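Local coordinates for protein halorhodopsin (Halobacterium salinarum, PDB 2JAF) that probably pumps chloride ions across the cell membrane, using light absorbed by its bound retinal, at residues 42-47 and 69-74; 46-51 and 61-66; 52-57 and 255-260. The protein carries 2 engineered substitutions. All blocks are in the same frame, centred on the assembly; numbering follows the deposited sequence.

Contact 1 of 3, residues 42-47 and 69-74; sequences IAILVF and IPLVSI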
# COMPACT_ATOMS: atom_id res chain seq x y z
N ILE A 42 -26.05 7.72 1.69
CA ILE A 42 -27.09 7.78 0.67
C ILE A 42 -26.53 7.37 -0.69
O ILE A 42 -27.20 6.67 -1.46
CB ILE A 42 -27.69 9.20 0.59
CG1 ILE A 42 -28.41 9.52 1.90
CG2 ILE A 42 -28.66 9.31 -0.59
CD1 ILE A 42 -28.97 10.92 1.96
N ALA A 43 -25.31 7.79 -1.00
CA ALA A 43 -24.69 7.45 -2.28
C ALA A 43 -24.56 5.94 -2.43
O ALA A 43 -24.91 5.37 -3.47
CB ALA A 43 -23.31 8.11 -2.39
N ILE A 44 -24.06 5.29 -1.38
CA ILE A 44 -23.89 3.84 -1.40
C ILE A 44 -25.21 3.16 -1.74
O ILE A 44 -25.27 2.31 -2.62
CB ILE A 44 -23.40 3.32 -0.03
CG1 ILE A 44 -21.99 3.83 0.24
CG2 ILE A 44 -23.43 1.79 -0.00
CD1 ILE A 44 -21.47 3.52 1.62
N LEU A 45 -26.27 3.55 -1.04
CA LEU A 45 -27.58 2.97 -1.27
C LEU A 45 -28.07 3.26 -2.69
O LEU A 45 -28.63 2.38 -3.35
CB LEU A 45 -28.58 3.49 -0.24
CG LEU A 45 -28.25 3.05 1.20
CD1 LEU A 45 -29.35 3.51 2.15
CD2 LEU A 45 -28.12 1.52 1.24
N VAL A 46 -27.85 4.48 -3.17
CA VAL A 46 -28.26 4.85 -4.52
C VAL A 46 -27.49 4.05 -5.56
O VAL A 46 -28.07 3.55 -6.52
CB VAL A 46 -28.02 6.36 -4.77
CG1 VAL A 46 -28.21 6.68 -6.25
CG2 VAL A 46 -28.98 7.19 -3.93
N PHE A 47 -26.18 3.91 -5.36
CA PHE A 47 -25.35 3.17 -6.30
C PHE A 47 -25.67 1.68 -6.32
O PHE A 47 -25.70 1.07 -7.39
CB PHE A 47 -23.86 3.38 -5.97
CG PHE A 47 -23.41 4.82 -6.07
CD1 PHE A 47 -24.20 5.77 -6.71
CD2 PHE A 47 -22.18 5.21 -5.55
CE1 PHE A 47 -23.77 7.10 -6.82
CE2 PHE A 47 -21.75 6.53 -5.65
CZ PHE A 47 -22.54 7.48 -6.29
N ILE A 69 -15.97 3.96 -3.60
CA ILE A 69 -15.56 5.35 -3.42
C ILE A 69 -16.26 5.91 -2.20
O ILE A 69 -15.61 6.46 -1.31
CB ILE A 69 -15.86 6.19 -4.69
CG1 ILE A 69 -14.94 5.73 -5.82
CG2 ILE A 69 -15.67 7.68 -4.40
CD1 ILE A 69 -15.29 6.28 -7.19
N PRO A 70 -17.60 5.77 -2.11
CA PRO A 70 -18.26 6.31 -0.92
C PRO A 70 -18.02 5.45 0.32
O PRO A 70 -18.14 5.93 1.45
CB PRO A 70 -19.73 6.36 -1.34
CG PRO A 70 -19.84 5.22 -2.32
CD PRO A 70 -18.58 5.37 -3.13
N LEU A 71 -17.67 4.18 0.11
CA LEU A 71 -17.39 3.28 1.23
C LEU A 71 -16.12 3.75 1.94
O LEU A 71 -16.08 3.83 3.17
CB LEU A 71 -17.21 1.85 0.74
CG LEU A 71 -18.50 1.08 0.47
CD1 LEU A 71 -18.19 -0.25 -0.21
CD2 LEU A 71 -19.23 0.85 1.78
N VAL A 72 -15.09 4.07 1.17
CA VAL A 72 -13.83 4.56 1.75
C VAL A 72 -14.08 5.93 2.38
O VAL A 72 -13.53 6.26 3.43
CB VAL A 72 -12.73 4.70 0.67
CG1 VAL A 72 -11.43 5.25 1.29
CG2 VAL A 72 -12.47 3.34 0.01
N SER A 73 -14.92 6.73 1.72
CA SER A 73 -15.24 8.06 2.23
C SER A 73 -15.88 8.01 3.62
O SER A 73 -15.48 8.74 4.51
CB SER A 73 -16.19 8.78 1.25
OG SER A 73 -16.45 10.10 1.68
N ILE A 74 -16.88 7.14 3.80
CA ILE A 74 -17.53 7.03 5.11
C ILE A 74 -16.50 6.67 6.16
O ILE A 74 -16.52 7.19 7.27
CB ILE A 74 -18.65 5.97 5.13
CG1 ILE A 74 -19.76 6.36 4.15
CG2 ILE A 74 -19.21 5.85 6.54
CD1 ILE A 74 -20.92 5.39 4.14
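Ile44 and Pro70 meet at the middle of this contact. Their CA atoms are 6.2 Å apart, the nearest such pair across the two segments. The contact is wholly apolar, and most of it runs through CB and CG of the proline. CG1 of Ile44, anti to its own carbonyl carbon (chi1 -67°), lies 3.6 Å from Pro70 CG, and it is nearly as near to Pro70 CB. Ala43 adds its methyl, with CB 4.1 Å from Pro70 CB. Phe47 comes from one helical turn further on, and its ring carbon CD2 sits 4.0 Å from Pro70 CG. Pro70 is thus held by three residues of segment 42-47.

The segments belong to helices 27-50 and 58-82, adjacent in the chain. They run antiparallel in the seven-helix bundle of the microbial rhodopsins, with local axes 9.2 Å apart and crossing at -159°. Helix 58-82 is kinked at Ile69 and Pro70, whose N atoms lack a bond to the turn before. As a proline, Pro70 has no N-H to give.

A second group forms round the tip of Ile44. Its CD1 is extended away from CA (chi2 173°) and packs tightly on Leu71 CD2, at 3.5 Å. The two side chains cross at about a right angle. Ile74 points at Ile44 tip to tip, but the modelled spacing of their CD1 atoms is too short to trust. An alanine in place of Ile44 would probably leave Pro70 CG and Leu71 CD2 without their main partner and open a gap between the helices.

Beyond the pair, Ser73 OG is hydrogen-bonded to Tyr243 OH on helix 227-255. Leu71 also packs on Phe171 of a second subunit.

Contact 2 of 3, residues 46-51 and 61-66; sequences VFVYMG and LIWGAT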
# COMPACT_ATOMS: atom_id res chain seq x y z
N VAL A 46 -27.85 4.48 -3.17
CA VAL A 46 -28.26 4.85 -4.52
C VAL A 46 -27.49 4.05 -5.56
O VAL A 46 -28.07 3.55 -6.52
CB VAL A 46 -28.02 6.36 -4.77
CG1 VAL A 46 -28.21 6.68 -6.25
CG2 VAL A 46 -28.98 7.19 -3.93
N PHE A 47 -26.18 3.91 -5.36
CA PHE A 47 -25.35 3.17 -6.30
C PHE A 47 -25.67 1.68 -6.32
O PHE A 47 -25.70 1.07 -7.39
CB PHE A 47 -23.86 3.38 -5.97
CG PHE A 47 -23.41 4.82 -6.07
CD1 PHE A 47 -24.20 5.77 -6.71
CD2 PHE A 47 -22.18 5.21 -5.55
CE1 PHE A 47 -23.77 7.10 -6.82
CE2 PHE A 47 -21.75 6.53 -5.65
CZ PHE A 47 -22.54 7.48 -6.29
N VAL A 48 -25.88 1.08 -5.15
CA VAL A 48 -26.21 -0.34 -5.10
C VAL A 48 -27.46 -0.55 -5.93
O VAL A 48 -27.54 -1.49 -6.73
CB VAL A 48 -26.49 -0.81 -3.65
CG1 VAL A 48 -26.99 -2.25 -3.65
CG2 VAL A 48 -25.22 -0.70 -2.82
N TYR A 49 -28.43 0.34 -5.76
CA TYR A 49 -29.69 0.29 -6.49
C TYR A 49 -29.46 0.42 -7.99
O TYR A 49 -29.92 -0.41 -8.77
CB TYR A 49 -30.60 1.42 -6.00
CG TYR A 49 -31.87 1.60 -6.79
CD1 TYR A 49 -32.85 0.60 -6.81
CD2 TYR A 49 -32.10 2.76 -7.52
CE1 TYR A 49 -34.02 0.76 -7.54
CE2 TYR A 49 -33.27 2.93 -8.25
CZ TYR A 49 -34.23 1.93 -8.26
OH TYR A 49 -35.39 2.10 -8.98
N MET A 50 -28.75 1.47 -8.39
CA MET A 50 -28.46 1.71 -9.81
C MET A 50 -27.81 0.52 -10.49
O MET A 50 -27.89 0.38 -11.71
CB MET A 50 -27.57 2.94 -9.96
CG MET A 50 -28.27 4.26 -9.67
SD MET A 50 -27.13 5.66 -9.64
CE MET A 50 -26.85 5.94 -11.40
N GLY A 51 -27.15 -0.33 -9.71
CA GLY A 51 -26.50 -1.49 -10.28
C GLY A 51 -27.37 -2.73 -10.25
O GLY A 51 -26.93 -3.82 -10.63
N LEU A 61 -18.06 -4.63 -13.03
CA LEU A 61 -16.75 -4.40 -12.44
C LEU A 61 -16.53 -2.92 -12.08
O LEU A 61 -16.01 -2.61 -11.01
CB LEU A 61 -15.65 -4.85 -13.41
CG LEU A 61 -14.20 -4.64 -12.96
CD1 LEU A 61 -13.96 -5.38 -11.65
CD2 LEU A 61 -13.27 -5.15 -14.04
N ILE A 62 -16.92 -2.03 -12.99
CA ILE A 62 -16.77 -0.61 -12.74
C ILE A 62 -17.76 -0.21 -11.65
O ILE A 62 -17.51 0.70 -10.86
CB ILE A 62 -17.01 0.22 -14.02
CG1 ILE A 62 -15.96 -0.15 -15.07
CG2 ILE A 62 -16.93 1.71 -13.71
CD1 ILE A 62 -16.17 0.53 -16.41
N TRP A 63 -18.89 -0.91 -11.61
CA TRP A 63 -19.92 -0.66 -10.61
C TRP A 63 -19.35 -0.90 -9.21
O TRP A 63 -19.57 -0.10 -8.30
CB TRP A 63 -21.12 -1.58 -10.84
CG TRP A 63 -22.16 -1.49 -9.76
CD1 TRP A 63 -22.88 -0.39 -9.40
CD2 TRP A 63 -22.61 -2.56 -8.91
NE1 TRP A 63 -23.75 -0.70 -8.38
CE2 TRP A 63 -23.60 -2.03 -8.06
CE3 TRP A 63 -22.26 -3.91 -8.79
CZ2 TRP A 63 -24.26 -2.80 -7.10
CZ3 TRP A 63 -22.92 -4.69 -7.83
CH2 TRP A 63 -23.91 -4.13 -7.00
N GLY A 64 -18.62 -2.00 -9.06
CA GLY A 64 -18.03 -2.33 -7.77
C GLY A 64 -16.97 -1.33 -7.34
O GLY A 64 -16.93 -0.89 -6.19
N ALA A 65 -16.09 -0.96 -8.27
CA ALA A 65 -15.04 0.00 -7.99
C ALA A 65 -15.67 1.33 -7.58
O ALA A 65 -15.17 2.03 -6.70
CB ALA A 65 -14.17 0.20 -9.22
N THR A 66 -16.79 1.66 -8.23
CA THR A 66 -17.49 2.90 -7.94
C THR A 66 -18.16 2.86 -6.57
O THR A 66 -18.16 3.85 -5.84
CB THR A 66 -18.54 3.21 -9.02
OG1 THR A 66 -17.89 3.28 -10.30
CG2 THR A 66 -19.23 4.53 -8.74
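Trp63 holds its CG anti to the backbone N (chi1 174°), which sends the indole across to Phe47, Val48 and Gly51. Phe47 CG is anti to its own carbonyl carbon, and its ring leans toward Thr66. The indole carries most of the contact.

Its polar part is one short, nearly straight bond. Trp63 NE1 donates to Phe47 O at 2.8 Å, with an N-H...O angle of 171°. The oxygen lies in the plane of the indole. Seen from the carbonyl, however, NE1 sits well above the peptide plane, 51° out of it. Phe47 O is also reached by a weak bond from Gly51 N, so the last turn of its helix shares this oxygen with the tryptophan.

The two segments sit on helices 27-50 and 58-82, which form a helical hairpin in the seven-helix bundle of the microbial rhodopsins. The local axes run almost antiparallel, and the link between the helices is short. The indole bridges the pair close to where helix 27-50 ends.

Gly51 lies over one face of the five-membered ring in a CH-pi contact, with CA 3.8 Å from the ring centroid. A CB here would run into Trp63 NE1, which is consistent with a glycine at this position. Val48 meets the benzene side of the indole: its O is 3.6 Å from Trp63 CZ2, and its CA lies at the ring edge.

Deeper in the pair, Phe47 CD2 approaches Thr66 CG2 at 4.4 Å. Thr66 OG1 turns back to its own helix and donates to Ile62 O at 2.7 Å. Thr66 N donates to the same oxygen from the opposite face of the carbonyl plane. On helix 227-255, Ala246 touches Phe47 and Thr66, and Leu250 touches Trp63.

Contact 3 of 3, residues 52-57 and 255-260; sequences RTIRPG and NNERTV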
# COMPACT_ATOMS: atom_id res chain seq x y z
N ARG A 52 -28.62 -2.57 -9.81
CA ARG A 52 -29.55 -3.69 -9.71
C ARG A 52 -29.57 -4.57 -10.95
O ARG A 52 -29.56 -5.80 -10.84
CB ARG A 52 -30.97 -3.18 -9.43
CG ARG A 52 -31.51 -2.23 -10.49
CD ARG A 52 -32.89 -1.72 -10.11
NE ARG A 52 -33.41 -0.76 -11.09
CZ ARG A 52 -34.60 -0.19 -11.02
NH1 ARG A 52 -35.43 -0.48 -10.02
NH2 ARG A 52 -34.98 0.66 -11.96
N THR A 53 -29.59 -3.96 -12.13
CA THR A 53 -29.61 -4.73 -13.37
C THR A 53 -28.41 -4.48 -14.28
O THR A 53 -28.56 -4.35 -15.49
CB THR A 53 -30.90 -4.45 -14.17
OG1 THR A 53 -31.01 -3.04 -14.43
CG2 THR A 53 -32.12 -4.91 -13.38
N ILE A 54 -27.22 -4.41 -13.68
CA ILE A 54 -26.00 -4.20 -14.44
C ILE A 54 -25.44 -5.54 -14.90
O ILE A 54 -25.15 -6.41 -14.09
CB ILE A 54 -24.92 -3.47 -13.59
CG1 ILE A 54 -25.35 -2.03 -13.34
CG2 ILE A 54 -23.57 -3.51 -14.30
CD1 ILE A 54 -25.52 -1.21 -14.61
N ARG A 55 -25.30 -5.69 -16.21
CA ARG A 55 -24.78 -6.93 -16.78
C ARG A 55 -23.37 -7.22 -16.30
O ARG A 55 -22.58 -6.30 -16.07
CB ARG A 55 -24.80 -6.86 -18.31
CG ARG A 55 -24.00 -5.70 -18.89
CD ARG A 55 -24.01 -5.75 -20.41
NE ARG A 55 -23.37 -6.96 -20.91
CZ ARG A 55 -23.29 -7.27 -22.20
NH1 ARG A 55 -23.80 -6.47 -23.12
NH2 ARG A 55 -22.68 -8.39 -22.57
N PRO A 56 -23.02 -8.51 -16.15
CA PRO A 56 -21.69 -8.93 -15.70
C PRO A 56 -20.58 -8.53 -16.67
O PRO A 56 -20.84 -8.21 -17.83
CB PRO A 56 -21.84 -10.44 -15.55
CG PRO A 56 -22.84 -10.78 -16.61
CD PRO A 56 -23.87 -9.68 -16.43
N GLY A 57 -19.34 -8.56 -16.19
CA GLY A 57 -18.22 -8.20 -17.03
C GLY A 57 -17.68 -6.82 -16.70
O GLY A 57 -17.54 -6.46 -15.53
N ASN A 255 -26.36 3.07 -18.82
CA ASN A 255 -27.03 3.37 -20.09
C ASN A 255 -26.18 3.06 -21.31
O ASN A 255 -26.60 3.29 -22.45
CB ASN A 255 -27.43 4.85 -20.13
CG ASN A 255 -28.45 5.21 -19.07
OD1 ASN A 255 -29.53 4.62 -19.01
ND2 ASN A 255 -28.11 6.17 -18.22
N ASN A 256 -24.98 2.52 -21.09
CA ASN A 256 -24.08 2.20 -22.19
C ASN A 256 -23.31 0.90 -21.95
O ASN A 256 -22.13 0.78 -22.28
CB ASN A 256 -23.10 3.36 -22.39
CG ASN A 256 -23.81 4.65 -22.77
OD1 ASN A 256 -24.14 4.88 -23.93
ND2 ASN A 256 -24.06 5.50 -21.78
N GLU A 257 -24.00 -0.08 -21.37
CA GLU A 257 -23.41 -1.38 -21.08
C GLU A 257 -22.73 -2.04 -22.28
O GLU A 257 -21.66 -2.62 -22.14
CB GLU A 257 -24.47 -2.32 -20.50
CG GLU A 257 -24.81 -2.05 -19.04
CD GLU A 257 -26.09 -2.73 -18.61
OE1 GLU A 257 -26.37 -2.76 -17.39
OE2 GLU A 257 -26.83 -3.23 -19.49
N ARG A 258 -23.36 -1.95 -23.45
CA ARG A 258 -22.79 -2.54 -24.66
C ARG A 258 -21.39 -2.01 -24.95
O ARG A 258 -20.45 -2.78 -25.13
CB ARG A 258 -23.67 -2.24 -25.88
CG ARG A 258 -24.98 -3.00 -25.95
CD ARG A 258 -25.62 -2.78 -27.32
NE ARG A 258 -26.89 -3.49 -27.47
CZ ARG A 258 -27.99 -3.19 -26.78
NH1 ARG A 258 -27.98 -2.20 -25.90
NH2 ARG A 258 -29.11 -3.89 -26.99
N THR A 259 -21.26 -0.69 -24.98
CA THR A 259 -19.99 -0.04 -25.26
C THR A 259 -18.88 -0.43 -24.29
O THR A 259 -17.74 -0.69 -24.70
CB THR A 259 -20.14 1.49 -25.27
OG1 THR A 259 -21.15 1.87 -26.21
CG2 THR A 259 -18.83 2.16 -25.66
N VAL A 260 -19.19 -0.48 -23.00
CA VAL A 260 -18.19 -0.84 -22.00
C VAL A 260 -17.91 -2.34 -21.96
O VAL A 260 -16.77 -2.76 -21.72
CB VAL A 260 -18.61 -0.38 -20.59
CG1 VAL A 260 -18.69 1.14 -20.55
CG2 VAL A 260 -19.95 -0.98 -20.22
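Glu257 lies across the aliphatic part of Arg55, and the two side chains cross obliquely. Arg55 CD is 3.5 Å from Glu257 CB, and Arg55 CG is 3.6 Å from Glu257 CD. The arginine has its CG between the backbone N and the carbonyl carbon (chi1 58°). Its chain then bends at chi3. The guanidinium plane stands at 90° to the carboxylate.

This is not a salt bridge. Arg55 NE stays 5.3 Å from Glu257 OE2, so any attraction between the charges would probably be weak. The guanidinium is instead near Arg258, with Arg55 NH1 4.3 Å from Arg258 CA.

The polar link runs to the backbone. Arg55 N donates a weak hydrogen bond to Glu257 OE1, 3.3 Å long. The same oxygen lies 3.3 Å from Thr53 O, where both atoms are acceptors and no hydrogen bond forms. That neighbour would tend to make the carboxylate charge less favourable. Ile54 also lies by this oxygen, with its CD1 3.3 Å from Glu257 OE1.

The contact is at the surface and joins parts of the chain that are far apart in sequence. Segment 52-57 is the turn from helix 27-50 into helix 58-82, with Gly57 at the N-cap of the latter. Segment 255-260 carries the start of the short helix 257-261, the last in the model, with Asn256 at its N-cap position. Ile54 packs inward on Pro59 and Arg60 of helix 58-82 and on Ala254 of helix 227-255. Val260 touches Pro59 and Trp252 on the same two helices.

Overall arrangement
The three contacts follow one another along helix 27-50 and the turn after it. Contacts 1 and 2 join the same two helices, share Phe47, and have centres 9 Å apart. The ring of Phe47 serves both, while its carbonyl belongs to contact 2. Contact 3 adjoins contact 2 in sequence, with centres 11 Å apart, and brings in a segment near the end of the modelled chain. It lies about 20 Å, centre to centre, from contact 1. Of contacts 1 and 2, contact 1 comes nearer to retinal: the side chain of Pro70 is about 10 Å from it, and that of the shared Phe47 about 12 Å. Contact 3 is a surface contact, its centre about 26 Å from that of the chain.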